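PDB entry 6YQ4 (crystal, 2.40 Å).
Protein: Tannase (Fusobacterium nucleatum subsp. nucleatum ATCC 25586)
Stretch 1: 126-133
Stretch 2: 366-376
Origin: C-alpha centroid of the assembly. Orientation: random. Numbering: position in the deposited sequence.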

ATOM      1  N   GLY A 126      16.692  23.410   1.814  1.00 49.96           N
ATOM      2  CA  GLY A 126      16.108  22.816   3.001  1.00 48.29           C
ATOM      3  C   GLY A 126      14.602  22.714   3.002  1.00 38.93           C
ATOM      4  O   GLY A 126      14.037  22.152   3.954  1.00 37.81           O
ATOM      5  N   ASN A 127      13.933  23.242   1.978  1.00 43.08           N
ATOM      6  CA  ASN A 127      12.490  23.061   1.837  1.00 38.63           C
ATOM      7  C   ASN A 127      12.141  21.615   1.510  1.00 35.44           C
ATOM      8  O   ASN A 127      12.818  20.955   0.714  1.00 34.98           O
ATOM      9  CB  ASN A 127      11.943  23.964   0.742  1.00 42.91           C
ATOM     10  CG  ASN A 127      12.173  25.414   1.028  1.00 47.62           C
ATOM     11  OD1 ASN A 127      11.664  25.951   2.011  1.00 50.67           O
ATOM     12  ND2 ASN A 127      12.954  26.066   0.175  1.00 51.50           N
ATOM     13  N   TYR A 128      11.051  21.145   2.103  1.00 40.46           N
ATOM     14  CA  TYR A 128      10.566  19.788   1.877  1.00 38.70           C
ATOM     15  C   TYR A 128       9.920  19.653   0.504  1.00 45.45           C
ATOM     16  O   TYR A 128       9.048  20.448   0.130  1.00 50.17           O
ATOM     17  CB  TYR A 128       9.579  19.413   2.972  1.00 36.17           C
ATOM     18  CG  TYR A 128      10.202  19.388   4.349  1.00 31.59           C
ATOM     19  CD1 TYR A 128      11.247  18.512   4.640  1.00 33.97           C
ATOM     20  CD2 TYR A 128       9.770  20.260   5.350  1.00 38.52           C
ATOM     21  CE1 TYR A 128      11.846  18.489   5.907  1.00 35.03           C
ATOM     22  CE2 TYR A 128      10.342  20.245   6.622  1.00 35.84           C
ATOM     23  CZ  TYR A 128      11.386  19.357   6.890  1.00 36.58           C
ATOM     24  OH  TYR A 128      11.955  19.302   8.131  1.00 33.61           O
ATOM     25  N   ILE A 129      10.337  18.624  -0.233  1.00 43.77           N
ATOM     26  CA  ILE A 129       9.913  18.382  -1.605  1.00 36.23           C
ATOM     27  C   ILE A 129       9.263  17.022  -1.786  1.00 40.49           C
ATOM     28  O   ILE A 129       8.953  16.639  -2.922  1.00 27.80           O
ATOM     29  CB  ILE A 129      11.099  18.532  -2.578  1.00 33.69           C
ATOM     30  CG1 ILE A 129      12.181  17.518  -2.214  1.00 30.49           C
ATOM     31  CG2 ILE A 129      11.640  19.942  -2.537  1.00 33.12           C
ATOM     32  CD1 ILE A 129      13.278  17.401  -3.222  1.00 31.27           C
ATOM     33  N   GLY A 130       9.050  16.274  -0.707  1.00 35.59           N
ATOM     34  CA  GLY A 130       8.487  14.944  -0.834  1.00 31.38           C
ATOM     35  C   GLY A 130       7.361  14.674   0.139  1.00 33.47           C
ATOM     36  O   GLY A 130       7.049  13.517   0.447  1.00 30.33           O
ATOM     37  N   LYS A 131       6.763  15.743   0.654  1.00 32.04           N
ATOM     38  CA  LYS A 131       5.531  15.604   1.395  1.00 24.88           C
ATOM     39  C   LYS A 131       4.385  15.359   0.424  1.00 32.30           C
ATOM     40  O   LYS A 131       4.492  15.603  -0.783  1.00 31.55           O
ATOM     41  CB  LYS A 131       5.249  16.848   2.234  1.00 26.09           C
ATOM     42  CG  LYS A 131       6.415  17.327   3.074  1.00 31.47           C
ATOM     43  CD  LYS A 131       6.822  16.270   4.073  1.00 27.35           C
ATOM     44  CE  LYS A 131       7.411  16.917   5.303  1.00 27.43           C
ATOM     45  NZ  LYS A 131       7.611  15.929   6.384  1.00 33.43           N
ATOM     46  N   ALA A 132       3.278  14.880   0.976  1.00 32.44           N
ATOM     47  CA  ALA A 132       2.102  14.556   0.179  1.00 29.59           C
ATOM     48  C   ALA A 132       1.721  15.742  -0.706  1.00 32.24           C
ATOM     49  O   ALA A 132       1.723  16.885  -0.244  1.00 32.09           O
ATOM     50  CB  ALA A 132       0.945  14.189   1.107  1.00 23.17           C
ATOM     51  N   PRO A 133       1.367  15.518  -1.974  1.00 40.19           N
ATOM     52  CA  PRO A 133       1.157  14.260  -2.699  1.00 33.93           C
ATOM     53  C   PRO A 133       2.292  13.850  -3.658  1.00 34.20           C
ATOM     54  O   PRO A 133       2.010  13.220  -4.668  1.00 36.92           O
ATOM     55  CB  PRO A 133      -0.117  14.565  -3.478  1.00 23.27           C
ATOM     56  CG  PRO A 133       0.070  16.058  -3.845  1.00 24.81           C
ATOM     57  CD  PRO A 133       0.844  16.678  -2.724  1.00 34.94           C
ATOM     58  N   ASN A 366       1.873  11.598  10.177  1.00 23.48           N
ATOM     59  CA  ASN A 366       2.053  13.017  10.511  1.00 27.87           C
ATOM     60  C   ASN A 366       3.120  13.661   9.635  1.00 27.93           C
ATOM     61  O   ASN A 366       2.933  14.759   9.105  1.00 27.63           O
ATOM     62  CB  ASN A 366       2.479  13.161  11.964  1.00 25.07           C
ATOM     63  CG  ASN A 366       1.372  12.896  12.937  1.00 32.92           C
ATOM     64  OD1 ASN A 366       1.576  12.166  13.914  1.00 30.86           O
ATOM     65  ND2 ASN A 366       0.211  13.529  12.727  1.00 26.10           N
ATOM     66  N   ASN A 367       4.275  12.989   9.508  1.00 34.01           N
ATOM     67  CA  ASN A 367       5.381  13.509   8.719  1.00 25.20           C
ATOM     68  C   ASN A 367       5.045  13.564   7.231  1.00 30.34           C
ATOM     69  O   ASN A 367       5.547  14.454   6.535  1.00 25.47           O
ATOM     70  CB  ASN A 367       6.621  12.653   8.963  1.00 25.18           C
ATOM     71  CG  ASN A 367       7.864  13.275   8.414  1.00 26.22           C
ATOM     72  OD1 ASN A 367       8.265  12.982   7.302  1.00 26.62           O
ATOM     73  ND2 ASN A 367       8.466  14.175   9.178  1.00 27.68           N
ATOM     74  N   LEU A 368       4.205  12.634   6.724  1.00 23.33           N
ATOM     75  CA  LEU A 368       3.792  12.679   5.314  1.00 22.90           C
ATOM     76  C   LEU A 368       2.989  13.939   5.000  1.00 24.86           C
ATOM     77  O   LEU A 368       3.107  14.481   3.894  1.00 25.44           O
ATOM     78  CB  LEU A 368       2.974  11.426   4.936  1.00 21.55           C
ATOM     79  CG  LEU A 368       2.074  11.407   3.669  1.00 23.15           C
ATOM     80  CD1 LEU A 368       2.915  11.444   2.408  1.00 21.30           C
ATOM     81  CD2 LEU A 368       1.072  10.186   3.626  1.00 19.96           C
ATOM     82  N   PHE A 369       2.204  14.435   5.960  1.00 24.02           N
ATOM     83  CA  PHE A 369       1.310  15.567   5.749  1.00 24.82           C
ATOM     84  C   PHE A 369       1.909  16.902   6.184  1.00 36.62           C
ATOM     85  O   PHE A 369       1.177  17.891   6.277  1.00 43.77           O
ATOM     86  CB  PHE A 369      -0.031  15.331   6.465  1.00 24.77           C
ATOM     87  CG  PHE A 369      -0.920  14.330   5.754  1.00 23.16           C
ATOM     88  CD1 PHE A 369      -1.351  14.567   4.464  1.00 23.13           C
ATOM     89  CD2 PHE A 369      -1.261  13.137   6.353  1.00 22.17           C
ATOM     90  CE1 PHE A 369      -2.116  13.652   3.798  1.00 22.14           C
ATOM     91  CE2 PHE A 369      -2.056  12.218   5.708  1.00 27.75           C
ATOM     92  CZ  PHE A 369      -2.480  12.471   4.420  1.00 25.41           C
ATOM     93  N   GLY A 370       3.212  16.967   6.439  1.00 27.03           N
ATOM     94  CA  GLY A 370       3.869  18.265   6.433  1.00 31.28           C
ATOM     95  C   GLY A 370       3.811  18.905   5.055  1.00 32.77           C
ATOM     96  O   GLY A 370       3.227  18.322   4.131  1.00 38.96           O
ATOM     97  N   ASP A 371       4.373  20.097   4.896  1.00 30.85           N
ATOM     98  CA  ASP A 371       4.457  20.728   3.583  1.00 36.75           C
ATOM     99  C   ASP A 371       5.840  21.364   3.440  1.00 38.90           C
ATOM    100  O   ASP A 371       6.769  21.060   4.199  1.00 39.35           O
ATOM    101  CB  ASP A 371       3.281  21.705   3.380  1.00 46.21           C
ATOM    102  CG  ASP A 371       3.276  22.861   4.382  1.00 53.71           C
ATOM    103  OD1 ASP A 371       4.293  23.068   5.075  1.00 54.28           O
ATOM    104  OD2 ASP A 371       2.242  23.574   4.480  1.00 49.71           O
ATOM    105  N   LYS A 372       5.986  22.264   2.456  1.00 44.19           N
ATOM    106  CA  LYS A 372       7.305  22.789   2.088  1.00 51.34           C
ATOM    107  C   LYS A 372       8.037  23.368   3.284  1.00 48.91           C
ATOM    108  O   LYS A 372       9.270  23.352   3.325  1.00 50.61           O
ATOM    109  CB  LYS A 372       7.175  23.856   0.991  1.00 60.05           C
ATOM    110  CG  LYS A 372       6.302  23.421  -0.205  1.00 73.20           C
ATOM    111  CD  LYS A 372       6.396  24.407  -1.380  1.00 78.89           C
ATOM    112  CE  LYS A 372       5.840  23.810  -2.686  1.00 74.68           C
ATOM    113  NZ  LYS A 372       6.132  24.683  -3.873  1.00 72.16           N
ATOM    114  N   LYS A 373       7.292  23.853   4.275  1.00 46.37           N
ATOM    115  CA  LYS A 373       7.870  24.533   5.412  1.00 38.97           C
ATOM    116  C   LYS A 373       7.469  23.937   6.752  1.00 38.18           C
ATOM    117  O   LYS A 373       7.796  24.502   7.803  1.00 51.31           O
ATOM    118  CB  LYS A 373       7.499  26.006   5.388  1.00 51.40           C
ATOM    119  CG  LYS A 373       8.561  26.758   6.176  1.00 60.96           C
ATOM    120  CD  LYS A 373       8.447  28.189   5.798  1.00 67.56           C
ATOM    121  CE  LYS A 373       7.935  29.068   6.904  1.00 73.09           C
ATOM    122  NZ  LYS A 373       7.221  30.011   6.052  1.00 74.73           N
ATOM    123  N   SER A 374       6.788  22.808   6.757  1.00 36.13           N
ATOM    124  CA  SER A 374       6.314  22.210   7.994  1.00 41.72           C
ATOM    125  C   SER A 374       6.669  20.744   7.921  1.00 33.57           C
ATOM    126  O   SER A 374       6.376  20.103   6.914  1.00 32.26           O
ATOM    127  CB  SER A 374       4.792  22.379   8.163  1.00 45.58           C
ATOM    128  OG  SER A 374       4.443  23.675   8.620  1.00 55.76           O
ATOM    129  N   ASP A 375       7.297  20.213   8.970  1.00 37.79           N
ATOM    130  CA  ASP A 375       7.752  18.829   8.906  1.00 35.11           C
ATOM    131  C   ASP A 375       6.622  17.827   9.177  1.00 37.76           C
ATOM    132  O   ASP A 375       6.664  16.708   8.652  1.00 36.50           O
ATOM    133  CB  ASP A 375       8.905  18.612   9.885  1.00 40.32           C
ATOM    134  CG  ASP A 375       9.639  17.312   9.637  1.00 40.72           C
ATOM    135  OD1 ASP A 375       9.913  17.016   8.463  1.00 37.85           O
ATOM    136  OD2 ASP A 375       9.918  16.577  10.608  1.00 40.47           O
ATOM    137  N   SER A 376       5.621  18.191   9.987  1.00 34.97           N
ATOM    138  CA  SER A 376       4.477  17.311  10.206  1.00 29.75           C
ATOM    139  C   SER A 376       3.237  18.154  10.440  1.00 40.08           C
ATOM    140  O   SER A 376       3.320  19.353  10.711  1.00 31.34           O
ATOM    141  CB  SER A 376       4.650  16.383  11.408  1.00 28.79           C
ATOM    142  OG  SER A 376       4.932  17.133  12.582  1.00 30.34           O
TER
HETATM  143  O   HOH W   1       1.542  18.381   1.709  1.00 36.73           O

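The contact between the two stretches centres on Lys131, whose CA-to-CB bond points toward the second stretch and whose side chain ends in a buried ammonium group within a ring of oxygens. Lys131 NZ donates to two backbone carbonyls, Asn367 O at 2.5 Å and Asp375 O at 2.6 Å. Lys131 NZ also forms a salt bridge with Asp375 OD1 at 3.3 Å, which brings a formal negative charge to the buried cation. A weak hydrogen bond from Lys131 NZ to Asn367 OD1, 3.2 Å, adds to this set. One ammonium group thus links the helical end of stretch 2 to Asp375, just beyond the turn.

Two backbone hydrogen bonds anchor the stretches on either side of Lys131 in sequence. Ala132 N donates to Leu368 O at 3.0 Å in a nearly linear arrangement (177°), using a carbonyl from the last residue of the helix. Tyr128 N donates to Lys372 O at 3.1 Å, within the type I turn from Asp371 to Ser374. Here the backbones come close, 4.4 Å between Tyr128 CA and Lys372 CA, and a CA-H...O contact from Lys372 CA to Tyr128 O (3.5 Å) accompanies the amide hydrogen bond. A water lies between the stretches, 2.5 Å from Ala132 O and 3.0 Å from Gly370 O, within hydrogen-bonding reach of both.

Packing contacts surround these bonds. The Tyr128 ring lies against the turn, its edge meeting the backbone, with CD2 3.3 Å from Asp371 O; its hydroxyl reaches Asp375, OH to OD1 3.1 Å. Gly370 leaves room for the lysine: an ideal CB there would lie 2.9 Å from Lys131 CE and would also clash with Ser374 O. At the other end, Ala132 CB makes apolar contacts with Leu368 CD1 (3.6 Å) and Phe369 CD1 (4.1 Å).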